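PDB 3D8K: protein phosphatase 2C from Toxoplasma gondii, which probably removes phosphate from phosphoserine and phosphothreonine residues of other proteins, as a manganese-dependent serine/threonine phosphatase of the PP2C family. Local coordinates for residues 264-269 and 301-306; 271-276 and 284-289; 177-182 and 186-191; 33-38 and 65-70. One frame throughout, in Å; residues are numbered along the deposited sequence.

Contact 1 (264-269 and 301-306); sequences DIVAGT and KAMVVN
This is apolar helix-on-sheet packing, buried between strand 264-268 and helix 296-309. Val266 supplies the strand side and Met303 the helix side. Met303 is modelled as selenomethionine. The two side chains reach toward each other and meet tip to tip. CG1 of Val266 lies 3.5 Å from the methyl CE of Met303. The same CG1 is 3.7 Å from SE of Met303, so one branch of the valine meets both outer atoms of the longer chain. The Met303 chain bends at its last torsion (chi3 71°), which turns CE along the strand toward Gly268. There CE also rests 3.5 Å from the carbonyl oxygen O of Ala267. The Ala267 side chain points the other way, so this residue meets the helix through its backbone.

The PP2C fold is a sandwich of two antiparallel sheets with helices on both outer faces. Here helix 296-309 covers the eight-stranded sheet. Gly268, the next residue along the strand, puts no side chain between CE and the sheet. Val266 has valine neighbours on both adjoining strands, Val179 and Val320. Met303 also touches Thr318 of strand 316-322, which places the helix over that strand as well.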
loop_
_atom_site.group_PDB
_atom_site.type_symbol
_atom_site.label_atom_id
_atom_site.label_comp_id
_atom_site.label_asym_id
_atom_site.label_seq_id
_atom_site.Cartn_x
_atom_site.Cartn_y
_atom_site.Cartn_z
ATOM N N ASP C 264 19.053 12.942 -24.511
ATOM C CA ASP C 264 19.297 13.688 -23.271
ATOM C C ASP C 264 18.651 15.067 -23.328
ATOM O O ASP C 264 18.454 15.620 -24.411
ATOM C CB ASP C 264 20.802 13.894 -23.042
ATOM C CG ASP C 264 21.465 12.710 -22.373
ATOM O OD1 ASP C 264 21.362 11.589 -22.918
ATOM O OD2 ASP C 264 22.098 12.893 -21.307
ATOM N N ILE C 265 18.327 15.619 -22.159
ATOM C CA ILE C 265 17.745 16.950 -22.072
ATOM C C ILE C 265 18.696 17.813 -21.280
ATOM O O ILE C 265 19.149 17.433 -20.205
ATOM C CB ILE C 265 16.408 16.959 -21.355
ATOM C CG1 ILE C 265 15.403 16.138 -22.126
ATOM C CG2 ILE C 265 15.878 18.386 -21.265
ATOM C CD1 ILE C 265 14.091 16.031 -21.417
ATOM N N VAL C 266 18.998 18.983 -21.811
ATOM C CA VAL C 266 19.905 19.886 -21.133
ATOM C C VAL C 266 19.314 21.273 -20.946
ATOM O O VAL C 266 18.712 21.835 -21.859
ATOM C CB VAL C 266 21.214 19.975 -21.893
ATOM C CG1 VAL C 266 22.099 21.057 -21.292
ATOM C CG2 VAL C 266 21.897 18.617 -21.840
ATOM N N ALA C 267 19.491 21.816 -19.748
ATOM C CA ALA C 267 18.961 23.128 -19.420
ATOM C C ALA C 267 19.936 23.926 -18.581
ATOM O O ALA C 267 20.867 23.383 -17.995
ATOM C CB ALA C 267 17.643 22.979 -18.690
ATOM N N GLY C 268 19.727 25.233 -18.541
ATOM C CA GLY C 268 20.604 26.083 -17.765
ATOM C C GLY C 268 20.110 27.513 -17.678
ATOM O O GLY C 268 19.384 28.000 -18.552
ATOM N N THR C 269 20.500 28.195 -16.612
ATOM C CA THR C 269 20.116 29.586 -16.431
ATOM C C THR C 269 20.814 30.418 -17.514
ATOM O O THR C 269 21.770 29.964 -18.143
ATOM C CB THR C 269 20.537 30.075 -15.040
ATOM O OG1 THR C 269 21.963 30.063 -14.941
ATOM C CG2 THR C 269 19.981 29.153 -13.976
ATOM N N LYS C 301 28.234 19.299 -14.425
ATOM C CA LYS C 301 29.409 19.941 -13.848
ATOM C C LYS C 301 30.231 20.696 -14.868
ATOM O O LYS C 301 30.640 21.829 -14.626
ATOM C CB LYS C 301 30.315 18.918 -13.181
ATOM C CG LYS C 301 30.037 18.636 -11.712
ATOM C CD LYS C 301 31.070 17.639 -11.195
ATOM C CE LYS C 301 30.833 17.219 -9.765
ATOM N NZ LYS C 301 31.707 16.061 -9.422
ATOM N N ALA C 302 30.484 20.062 -16.006
ATOM C CA ALA C 302 31.287 20.685 -17.049
ATOM C C ALA C 302 30.694 22.030 -17.478
ATOM O O ALA C 302 31.406 23.034 -17.603
ATOM C CB ALA C 302 31.400 19.754 -18.230
HETATM N N MSE C 303 29.387 22.048 -17.696
HETATM C CA MSE C 303 28.710 23.276 -18.085
HETATM C C MSE C 303 28.993 24.430 -17.116
HETATM O O MSE C 303 29.149 25.584 -17.539
HETATM C CB MSE C 303 27.211 23.027 -18.166
HETATM C CG MSE C 303 26.841 22.236 -19.372
HETATM SE SE MSE C 303 25.101 21.507 -19.156
HETATM C CE MSE C 303 24.081 23.179 -19.323
ATOM N N VAL C 304 29.059 24.106 -15.822
ATOM C CA VAL C 304 29.327 25.091 -14.779
ATOM C C VAL C 304 30.751 25.618 -14.925
ATOM O O VAL C 304 30.973 26.815 -15.116
ATOM C CB VAL C 304 29.156 24.463 -13.378
ATOM C CG1 VAL C 304 29.387 25.518 -12.289
ATOM C CG2 VAL C 304 27.762 23.855 -13.251
ATOM N N VAL C 305 31.715 24.708 -14.861
ATOM C CA VAL C 305 33.111 25.077 -14.990
ATOM C C VAL C 305 33.361 25.863 -16.267
ATOM O O VAL C 305 33.981 26.921 -16.242
ATOM C CB VAL C 305 34.001 23.832 -14.996
ATOM C CG1 VAL C 305 35.456 24.233 -15.143
ATOM C CG2 VAL C 305 33.804 23.064 -13.708
ATOM N N ASN C 306 32.865 25.340 -17.383
ATOM C CA ASN C 306 33.050 25.979 -18.675
ATOM C C ASN C 306 32.470 27.388 -18.737
ATOM O O ASN C 306 33.080 28.291 -19.309
ATOM C CB ASN C 306 32.429 25.116 -19.766
ATOM C CG ASN C 306 33.132 23.783 -19.936
ATOM O OD1 ASN C 306 32.590 22.871 -20.555
ATOM N ND2 ASN C 306 34.338 23.663 -19.399
#

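Contact 2 (271-276 and 284-289); sequences GAFAHF and AAIALY
Phe273 presents one face of its ring to CD1 of Ile286. The methyl sits 4.1 Å above the ring plane, offset toward the rim, with CZ of Phe273 as the nearest ring atom. The two side chains cross at about a right angle. This is a loop folding back on helix 279-288, the helix that follows it, on the outer side of a sheet of the PP2C sandwich. The loop includes a type I beta turn from Gly271 to Ala274, closed by Ala274 N bonding to Gly271 O at 3.0 Å.

Phe276 makes the second contact. Its CZ is 3.6 Å from CB of Ala285, and its CE2 is 3.7 Å from the same methyl, which approaches the ring obliquely. The carbonyl oxygen of Phe273 lies in the plane of the Phe276 ring, at its edge. The two phenylalanines thus meet successive helix residues, Phe276 at Ala285 and Phe273 at Ile286. Phe273 also touches Ile282 of the same helix and Met303 of helix 296-309. The backbone O of Ile286 accepts a hydrogen bond from Lys181 NZ. Past the helix end, the Tyr289 ring lies with Ala285 O 4.0 Å above its centre.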
loop_
_atom_site.group_PDB
_atom_site.type_symbol
_atom_site.label_atom_id
_atom_site.label_comp_id
_atom_site.label_asym_id
_atom_site.label_seq_id
_atom_site.Cartn_x
_atom_site.Cartn_y
_atom_site.Cartn_z
ATOM N N GLY C 271 22.915 32.409 -17.363
ATOM C CA GLY C 271 24.341 32.463 -17.110
ATOM C C GLY C 271 25.093 31.292 -17.720
ATOM O O GLY C 271 26.175 31.461 -18.271
ATOM N N ALA C 272 24.519 30.099 -17.620
ATOM C CA ALA C 272 25.145 28.902 -18.159
ATOM C C ALA C 272 25.544 29.089 -19.616
ATOM O O ALA C 272 26.648 28.726 -20.014
ATOM C CB ALA C 272 24.203 27.714 -18.029
ATOM N N PHE C 273 24.656 29.676 -20.409
ATOM C CA PHE C 273 24.935 29.850 -21.829
ATOM C C PHE C 273 25.376 31.268 -22.173
ATOM O O PHE C 273 25.481 31.633 -23.342
ATOM C CB PHE C 273 23.689 29.485 -22.640
ATOM C CG PHE C 273 23.075 28.162 -22.267
ATOM C CD1 PHE C 273 21.882 27.757 -22.849
ATOM C CD2 PHE C 273 23.681 27.319 -21.347
ATOM C CE1 PHE C 273 21.298 26.535 -22.516
ATOM C CE2 PHE C 273 23.106 26.097 -21.006
ATOM C CZ PHE C 273 21.912 25.703 -21.594
ATOM N N ALA C 274 25.660 32.049 -21.142
ATOM C CA ALA C 274 26.059 33.444 -21.273
ATOM C C ALA C 274 26.949 33.919 -22.416
ATOM O O ALA C 274 26.575 34.858 -23.122
ATOM C CB ALA C 274 26.662 33.905 -19.972
ATOM N N HIS C 275 28.113 33.302 -22.615
ATOM C CA HIS C 275 29.031 33.783 -23.652
ATOM C C HIS C 275 29.268 33.012 -24.949
ATOM O O HIS C 275 30.320 32.402 -25.133
ATOM C CB HIS C 275 30.398 34.062 -23.033
ATOM C CG HIS C 275 30.424 35.239 -22.113
ATOM N ND1 HIS C 275 29.658 35.310 -20.970
ATOM C CD2 HIS C 275 31.155 36.379 -22.147
ATOM C CE1 HIS C 275 29.918 36.442 -20.339
ATOM N NE2 HIS C 275 30.823 37.108 -21.031
ATOM N N PHE C 276 28.318 33.072 -25.869
ATOM C CA PHE C 276 28.492 32.401 -27.142
ATOM C C PHE C 276 28.214 33.359 -28.281
ATOM O O PHE C 276 27.199 34.048 -28.286
ATOM C CB PHE C 276 27.574 31.190 -27.249
ATOM C CG PHE C 276 28.138 29.948 -26.622
ATOM C CD1 PHE C 276 27.773 29.568 -25.339
ATOM C CD2 PHE C 276 29.040 29.158 -27.321
ATOM C CE1 PHE C 276 28.292 28.418 -24.761
ATOM C CE2 PHE C 276 29.565 28.009 -26.752
ATOM C CZ PHE C 276 29.187 27.638 -25.469
ATOM N N ALA C 284 25.929 23.868 -30.796
ATOM C CA ALA C 284 27.152 23.195 -31.194
ATOM C C ALA C 284 27.833 22.637 -29.953
ATOM O O ALA C 284 27.998 21.423 -29.823
ATOM C CB ALA C 284 28.068 24.168 -31.923
ATOM N N ALA C 285 28.192 23.524 -29.032
ATOM C CA ALA C 285 28.857 23.125 -27.798
ATOM C C ALA C 285 28.142 21.979 -27.084
ATOM O O ALA C 285 28.729 20.925 -26.829
ATOM C CB ALA C 285 28.978 24.319 -26.870
ATOM N N ILE C 286 26.877 22.188 -26.749
ATOM C CA ILE C 286 26.114 21.161 -26.063
ATOM C C ILE C 286 26.119 19.862 -26.856
ATOM O O ILE C 286 25.939 18.777 -26.293
ATOM C CB ILE C 286 24.671 21.642 -25.803
ATOM C CG1 ILE C 286 24.702 22.724 -24.722
ATOM C CG2 ILE C 286 23.783 20.484 -25.377
ATOM C CD1 ILE C 286 23.571 23.717 -24.800
ATOM N N ALA C 287 26.339 19.969 -28.159
ATOM C CA ALA C 287 26.383 18.778 -28.992
ATOM C C ALA C 287 27.689 17.996 -28.740
ATOM O O ALA C 287 27.737 16.780 -28.888
ATOM C CB ALA C 287 26.262 19.165 -30.441
ATOM N N LEU C 288 28.746 18.699 -28.353
ATOM C CA LEU C 288 30.012 18.046 -28.048
ATOM C C LEU C 288 29.834 17.128 -26.834
ATOM O O LEU C 288 30.232 15.969 -26.871
ATOM C CB LEU C 288 31.091 19.080 -27.726
ATOM C CG LEU C 288 31.631 20.021 -28.803
ATOM C CD1 LEU C 288 32.309 19.238 -29.902
ATOM C CD2 LEU C 288 30.515 20.832 -29.359
ATOM N N TYR C 289 29.237 17.665 -25.768
ATOM C CA TYR C 289 28.986 16.950 -24.506
ATOM C C TYR C 289 28.643 15.465 -24.639
ATOM O O TYR C 289 27.891 15.060 -25.519
ATOM C CB TYR C 289 27.872 17.661 -23.718
ATOM C CG TYR C 289 28.253 19.036 -23.225
ATOM C CD1 TYR C 289 27.278 20.001 -22.976
ATOM C CD2 TYR C 289 29.592 19.381 -23.018
ATOM C CE1 TYR C 289 27.625 21.284 -22.539
ATOM C CE2 TYR C 289 29.950 20.658 -22.580
ATOM C CZ TYR C 289 28.960 21.603 -22.345
ATOM O OH TYR C 289 29.301 22.869 -21.920
#

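Contact 3 (177-182 and 186-191); sequences RCVLKS and AIHLST
Leu180 and Ile187 form the hydrogen-bonded pair of this antiparallel beta hairpin. Leu180 N bonds to Ile187 O at 2.6 Å. That bond is nearly straight (173° at the hydrogen), and the donor lies in the carbonyl plane. The return bond, Ile187 N to Leu180 O at 2.9 Å, is more bent (133°). A third bond runs from Leu189 N to Cys178 O, also 2.9 Å long, so the pairing continues past the end of the second strand.

Side chains alternate between the two faces. On one, Leu189 spreads its two methyls over the first strand. Its CD1 is 3.7 Å from CB of Leu180, and its CD2 is 3.8 Å from SG of Cys178. CG2 of Ile187 packs on CB of Leu180 at 3.9 Å. On the other face, Val179 and His188 lie side by side and point the same way. CG1 of Val179, beside its own backbone N (chi1 -44°), comes 3.6 Å from ND1 of His188, obliquely to the ring.

Further out, Leu189 O is bonded by Thr255 OG1. Cys178 reaches Leu108 and Ile110 of strand 106-115, in the other sheet of the sandwich. On the Val179 face, helix 279-288 packs through Ile286 and Ala283. Strand 185-188 forms an edge of its sheet within the chain, while strand 177-182 pairs on its other side with strand 264-268.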
loop_
_atom_site.group_PDB
_atom_site.type_symbol
_atom_site.label_atom_id
_atom_site.label_comp_id
_atom_site.label_asym_id
_atom_site.label_seq_id
_atom_site.Cartn_x
_atom_site.Cartn_y
_atom_site.Cartn_z
ATOM N N ARG C 177 17.356 28.580 -21.042
ATOM C CA ARG C 177 17.363 27.789 -22.266
ATOM C C ARG C 177 17.291 26.302 -21.984
ATOM O O ARG C 177 17.776 25.820 -20.964
ATOM C CB ARG C 177 18.600 28.131 -23.094
ATOM C CG ARG C 177 18.829 29.629 -23.166
ATOM C CD ARG C 177 19.819 30.043 -24.226
ATOM N NE ARG C 177 19.180 30.250 -25.525
ATOM C CZ ARG C 177 19.644 31.082 -26.458
ATOM N NH1 ARG C 177 20.747 31.785 -26.230
ATOM N NH2 ARG C 177 19.010 31.211 -27.619
ATOM N N CYS C 178 16.670 25.583 -22.908
ATOM C CA CYS C 178 16.478 24.150 -22.770
ATOM C C CYS C 178 16.713 23.471 -24.121
ATOM O O CYS C 178 16.034 23.781 -25.095
ATOM C CB CYS C 178 15.054 23.909 -22.287
ATOM S SG CYS C 178 14.633 22.206 -22.035
ATOM N N VAL C 179 17.670 22.549 -24.189
ATOM C CA VAL C 179 17.951 21.888 -25.460
ATOM C C VAL C 179 17.870 20.367 -25.427
ATOM O O VAL C 179 18.127 19.739 -24.400
ATOM C CB VAL C 179 19.340 22.279 -25.999
ATOM C CG1 VAL C 179 19.541 23.767 -25.853
ATOM C CG2 VAL C 179 20.417 21.513 -25.274
ATOM N N LEU C 180 17.513 19.784 -26.566
ATOM C CA LEU C 180 17.392 18.335 -26.676
ATOM C C LEU C 180 18.597 17.767 -27.412
ATOM O O LEU C 180 18.935 18.228 -28.505
ATOM C CB LEU C 180 16.120 17.962 -27.447
ATOM C CG LEU C 180 15.384 16.644 -27.146
ATOM C CD1 LEU C 180 14.907 16.009 -28.447
ATOM C CD2 LEU C 180 16.288 15.684 -26.399
ATOM N N LYS C 181 19.251 16.778 -26.813
ATOM C CA LYS C 181 20.401 16.143 -27.451
ATOM C C LYS C 181 19.978 14.799 -28.002
ATOM O O LYS C 181 19.222 14.060 -27.368
ATOM C CB LYS C 181 21.551 15.892 -26.466
ATOM C CG LYS C 181 22.463 17.066 -26.204
ATOM C CD LYS C 181 23.648 16.646 -25.340
ATOM C CE LYS C 181 24.642 15.788 -26.106
ATOM N NZ LYS C 181 25.105 16.442 -27.370
ATOM N N SER C 182 20.483 14.479 -29.183
ATOM C CA SER C 182 20.180 13.208 -29.815
ATOM C C SER C 182 21.379 12.879 -30.687
ATOM O O SER C 182 21.573 13.491 -31.748
ATOM C CB SER C 182 18.911 13.324 -30.661
ATOM O OG SER C 182 18.363 12.049 -30.943
ATOM N N ALA C 186 21.880 18.624 -31.639
ATOM C CA ALA C 186 21.463 19.539 -30.588
ATOM C C ALA C 186 20.225 20.269 -31.128
ATOM O O ALA C 186 20.202 20.674 -32.287
ATOM C CB ALA C 186 22.570 20.524 -30.297
ATOM N N ILE C 187 19.199 20.430 -30.299
ATOM C CA ILE C 187 17.980 21.101 -30.737
ATOM C C ILE C 187 17.313 21.885 -29.623
ATOM O O ILE C 187 17.125 21.373 -28.524
ATOM C CB ILE C 187 16.996 20.071 -31.313
ATOM C CG1 ILE C 187 16.879 20.277 -32.810
ATOM C CG2 ILE C 187 15.639 20.175 -30.662
ATOM C CD1 ILE C 187 15.901 19.331 -33.434
ATOM N N HIS C 188 16.952 23.129 -29.914
ATOM C CA HIS C 188 16.303 23.992 -28.928
ATOM C C HIS C 188 14.840 23.631 -28.705
ATOM O O HIS C 188 14.141 23.187 -29.615
ATOM C CB HIS C 188 16.407 25.455 -29.354
ATOM C CG HIS C 188 17.807 25.974 -29.378
ATOM N ND1 HIS C 188 18.533 26.207 -28.228
ATOM C CD2 HIS C 188 18.641 26.254 -30.409
ATOM C CE1 HIS C 188 19.751 26.605 -28.552
ATOM N NE2 HIS C 188 19.843 26.640 -29.870
ATOM N N LEU C 189 14.387 23.831 -27.475
ATOM C CA LEU C 189 13.017 23.539 -27.110
ATOM C C LEU C 189 12.284 24.811 -26.733
ATOM O O LEU C 189 11.065 24.800 -26.540
ATOM C CB LEU C 189 12.999 22.550 -25.945
ATOM C CG LEU C 189 13.081 21.066 -26.323
ATOM C CD1 LEU C 189 13.842 20.874 -27.640
ATOM C CD2 LEU C 189 13.727 20.307 -25.178
ATOM N N SER C 190 13.025 25.911 -26.648
ATOM C CA SER C 190 12.426 27.182 -26.278
ATOM C C SER C 190 13.126 28.382 -26.887
ATOM O O SER C 190 14.273 28.305 -27.312
ATOM C CB SER C 190 12.415 27.327 -24.757
ATOM O OG SER C 190 13.733 27.315 -24.227
ATOM N N THR C 191 12.415 29.500 -26.920
ATOM C CA THR C 191 12.953 30.738 -27.461
ATOM C C THR C 191 13.068 31.717 -26.289
ATOM O O THR C 191 12.080 31.989 -25.601
ATOM C CB THR C 191 12.006 31.327 -28.512
ATOM O OG1 THR C 191 11.290 30.266 -29.145
ATOM C CG2 THR C 191 12.788 32.097 -29.569
#

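Contact 4 (33-38 and 65-70); sequences DDVVVV and WLAQNV
Val35 holds CG1 anti to its backbone N (chi1 -167°), and this methyl meets CB of Ala67 at 3.4 Å. In Val37 the other branch does the touching. With CG1 of Val37 anti to N (chi1 -175°), CG2 falls beside the backbone N and comes 4.1 Å from the carbonyl oxygen O of Ala67. The same CG2 is a looser 4.4 Å from CG1 of Val70. Ala67 is therefore the middle of the contact, meeting Val35 with its methyl and Val37 with its backbone. Val36, between the two, points away from the helix.

The contact is buried and apolar. Its small helix residue lets the backbones approach, with CA of Val35 and CA of Ala67 6.4 Å apart. The axes of strand 35-38 and helix 65-70 run nearly the same way, 24° apart. Within the helix, Leu66 O accepts from both Asn69 N and Val70 N. Asn69 ND2 turns back to donate to Trp65 O at 2.6 Å, with the donor tilted out of the carbonyl plane.

This is a helix covering the outer face of the six-stranded sheet of the PP2C sandwich. Strand 35-41 lies between strands 22-26 and 48-55. Ala67 also packs on Phe54 of strand 48-55. Leu66 and Val70 touch Met92, which brings in helix 82-97. From the opposite face of the strand, Asp34 and Val38 reach strand 349-356 of the other sheet.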
loop_
_atom_site.group_PDB
_atom_site.type_symbol
_atom_site.label_atom_id
_atom_site.label_comp_id
_atom_site.label_asym_id
_atom_site.label_seq_id
_atom_site.Cartn_x
_atom_site.Cartn_y
_atom_site.Cartn_z
ATOM N N ASP C 33 20.918 33.783 -6.932
ATOM C CA ASP C 33 19.488 34.046 -7.063
ATOM C C ASP C 33 18.623 32.906 -7.589
ATOM O O ASP C 33 17.413 32.913 -7.386
ATOM C CB ASP C 33 19.261 35.262 -7.975
ATOM C CG ASP C 33 19.822 36.552 -7.403
ATOM O OD1 ASP C 33 19.836 37.563 -8.144
ATOM O OD2 ASP C 33 20.240 36.557 -6.221
ATOM N N ASP C 34 19.220 31.930 -8.262
ATOM C CA ASP C 34 18.427 30.845 -8.829
ATOM C C ASP C 34 18.252 29.591 -7.986
ATOM O O ASP C 34 19.084 29.253 -7.159
ATOM C CB ASP C 34 18.971 30.472 -10.217
ATOM C CG ASP C 34 20.459 30.208 -10.209
ATOM O OD1 ASP C 34 21.065 30.233 -11.304
ATOM O OD2 ASP C 34 21.021 29.970 -9.113
ATOM N N VAL C 35 17.138 28.912 -8.217
ATOM C CA VAL C 35 16.797 27.697 -7.508
ATOM C C VAL C 35 16.359 26.675 -8.551
ATOM O O VAL C 35 15.774 27.031 -9.577
ATOM C CB VAL C 35 15.636 27.950 -6.535
ATOM C CG1 VAL C 35 15.498 26.783 -5.563
ATOM C CG2 VAL C 35 15.864 29.259 -5.786
ATOM N N VAL C 36 16.647 25.402 -8.304
ATOM C CA VAL C 36 16.255 24.383 -9.265
ATOM C C VAL C 36 15.580 23.183 -8.654
ATOM O O VAL C 36 16.022 22.658 -7.635
ATOM C CB VAL C 36 17.458 23.905 -10.118
ATOM C CG1 VAL C 36 18.699 24.670 -9.709
ATOM C CG2 VAL C 36 17.638 22.400 -10.002
ATOM N N VAL C 37 14.481 22.789 -9.284
ATOM C CA VAL C 37 13.727 21.624 -8.871
ATOM C C VAL C 37 14.311 20.540 -9.756
ATOM O O VAL C 37 13.860 20.351 -10.890
ATOM C CB VAL C 37 12.234 21.761 -9.200
ATOM C CG1 VAL C 37 11.474 20.570 -8.635
ATOM C CG2 VAL C 37 11.692 23.056 -8.644
ATOM N N VAL C 38 15.328 19.854 -9.248
ATOM C CA VAL C 38 15.988 18.798 -10.012
ATOM C C VAL C 38 15.038 17.693 -10.438
ATOM O O VAL C 38 15.194 17.128 -11.507
ATOM C CB VAL C 38 17.119 18.146 -9.213
ATOM C CG1 VAL C 38 18.088 17.442 -10.173
ATOM C CG2 VAL C 38 17.817 19.194 -8.361
ATOM N N TRP C 65 10.256 31.281 -3.663
ATOM C CA TRP C 65 8.847 31.077 -3.338
ATOM C C TRP C 65 8.309 30.112 -4.378
ATOM O O TRP C 65 7.557 29.180 -4.088
ATOM C CB TRP C 65 8.096 32.400 -3.457
ATOM C CG TRP C 65 6.636 32.305 -3.153
ATOM C CD1 TRP C 65 6.044 32.425 -1.935
ATOM C CD2 TRP C 65 5.581 32.056 -4.086
ATOM N NE1 TRP C 65 4.688 32.274 -2.048
ATOM C CE2 TRP C 65 4.371 32.050 -3.368
ATOM C CE3 TRP C 65 5.537 31.856 -5.477
ATOM C CZ2 TRP C 65 3.130 31.828 -3.970
ATOM C CZ3 TRP C 65 4.302 31.635 -6.087
ATOM C CH2 TRP C 65 3.112 31.631 -5.333
ATOM N N LEU C 66 8.709 30.367 -5.612
ATOM C CA LEU C 66 8.287 29.554 -6.731
ATOM C C LEU C 66 8.760 28.113 -6.603
ATOM O O LEU C 66 7.968 27.177 -6.690
ATOM C CB LEU C 66 8.825 30.159 -8.021
ATOM C CG LEU C 66 8.274 31.536 -8.376
ATOM C CD1 LEU C 66 9.076 32.100 -9.522
ATOM C CD2 LEU C 66 6.810 31.441 -8.731
ATOM N N ALA C 67 10.059 27.943 -6.400
ATOM C CA ALA C 67 10.641 26.617 -6.278
ATOM C C ALA C 67 10.011 25.785 -5.163
ATOM O O ALA C 67 10.008 24.556 -5.243
ATOM C CB ALA C 67 12.147 26.722 -6.075
ATOM N N GLN C 68 9.474 26.435 -4.132
ATOM C CA GLN C 68 8.850 25.689 -3.045
ATOM C C GLN C 68 7.316 25.704 -3.062
ATOM O O GLN C 68 6.674 25.119 -2.194
ATOM C CB GLN C 68 9.381 26.178 -1.695
ATOM C CG GLN C 68 9.134 27.642 -1.382
ATOM C CD GLN C 68 10.249 28.240 -0.523
ATOM O OE1 GLN C 68 10.185 29.408 -0.120
ATOM N NE2 GLN C 68 11.284 27.441 -0.253
ATOM N N ASN C 69 6.728 26.344 -4.067
ATOM C CA ASN C 69 5.276 26.407 -4.185
ATOM C C ASN C 69 4.765 25.859 -5.507
ATOM O O ASN C 69 3.564 25.688 -5.685
ATOM C CB ASN C 69 4.792 27.852 -4.053
ATOM C CG ASN C 69 4.806 28.344 -2.627
ATOM O OD1 ASN C 69 4.080 27.831 -1.777
ATOM N ND2 ASN C 69 5.638 29.343 -2.350
ATOM N N VAL C 70 5.668 25.576 -6.438
ATOM C CA VAL C 70 5.238 25.108 -7.743
ATOM C C VAL C 70 4.550 23.739 -7.806
ATOM O O VAL C 70 3.559 23.571 -8.530
ATOM C CB VAL C 70 6.397 25.156 -8.759
ATOM C CG1 VAL C 70 7.447 24.111 -8.432
ATOM C CG2 VAL C 70 5.835 24.979 -10.156
#

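In the fold
Contact 4 comes first along the chain, then contact 3, then contact 1, which encloses contact 2. Contacts 1, 2 and 3 cluster around the eight-stranded sheet, with centres 8 to 12 Å apart. Strands 264-268 and 177-182 are neighbours there, joining contacts 1 and 3. Helices 279-288 and 296-309 lie together on its outer face, where Met303 packs against Phe273 and Tyr289. Contact 4 belongs to the six-stranded sheet, its centre about 21 Å from that of contact 3. It touches contact 1 where Thr269 packs on Asp34. Contact 3 pairs an edge strand, while contacts 1, 2 and 4 join helices of both outer layers to the PP2C sandwich.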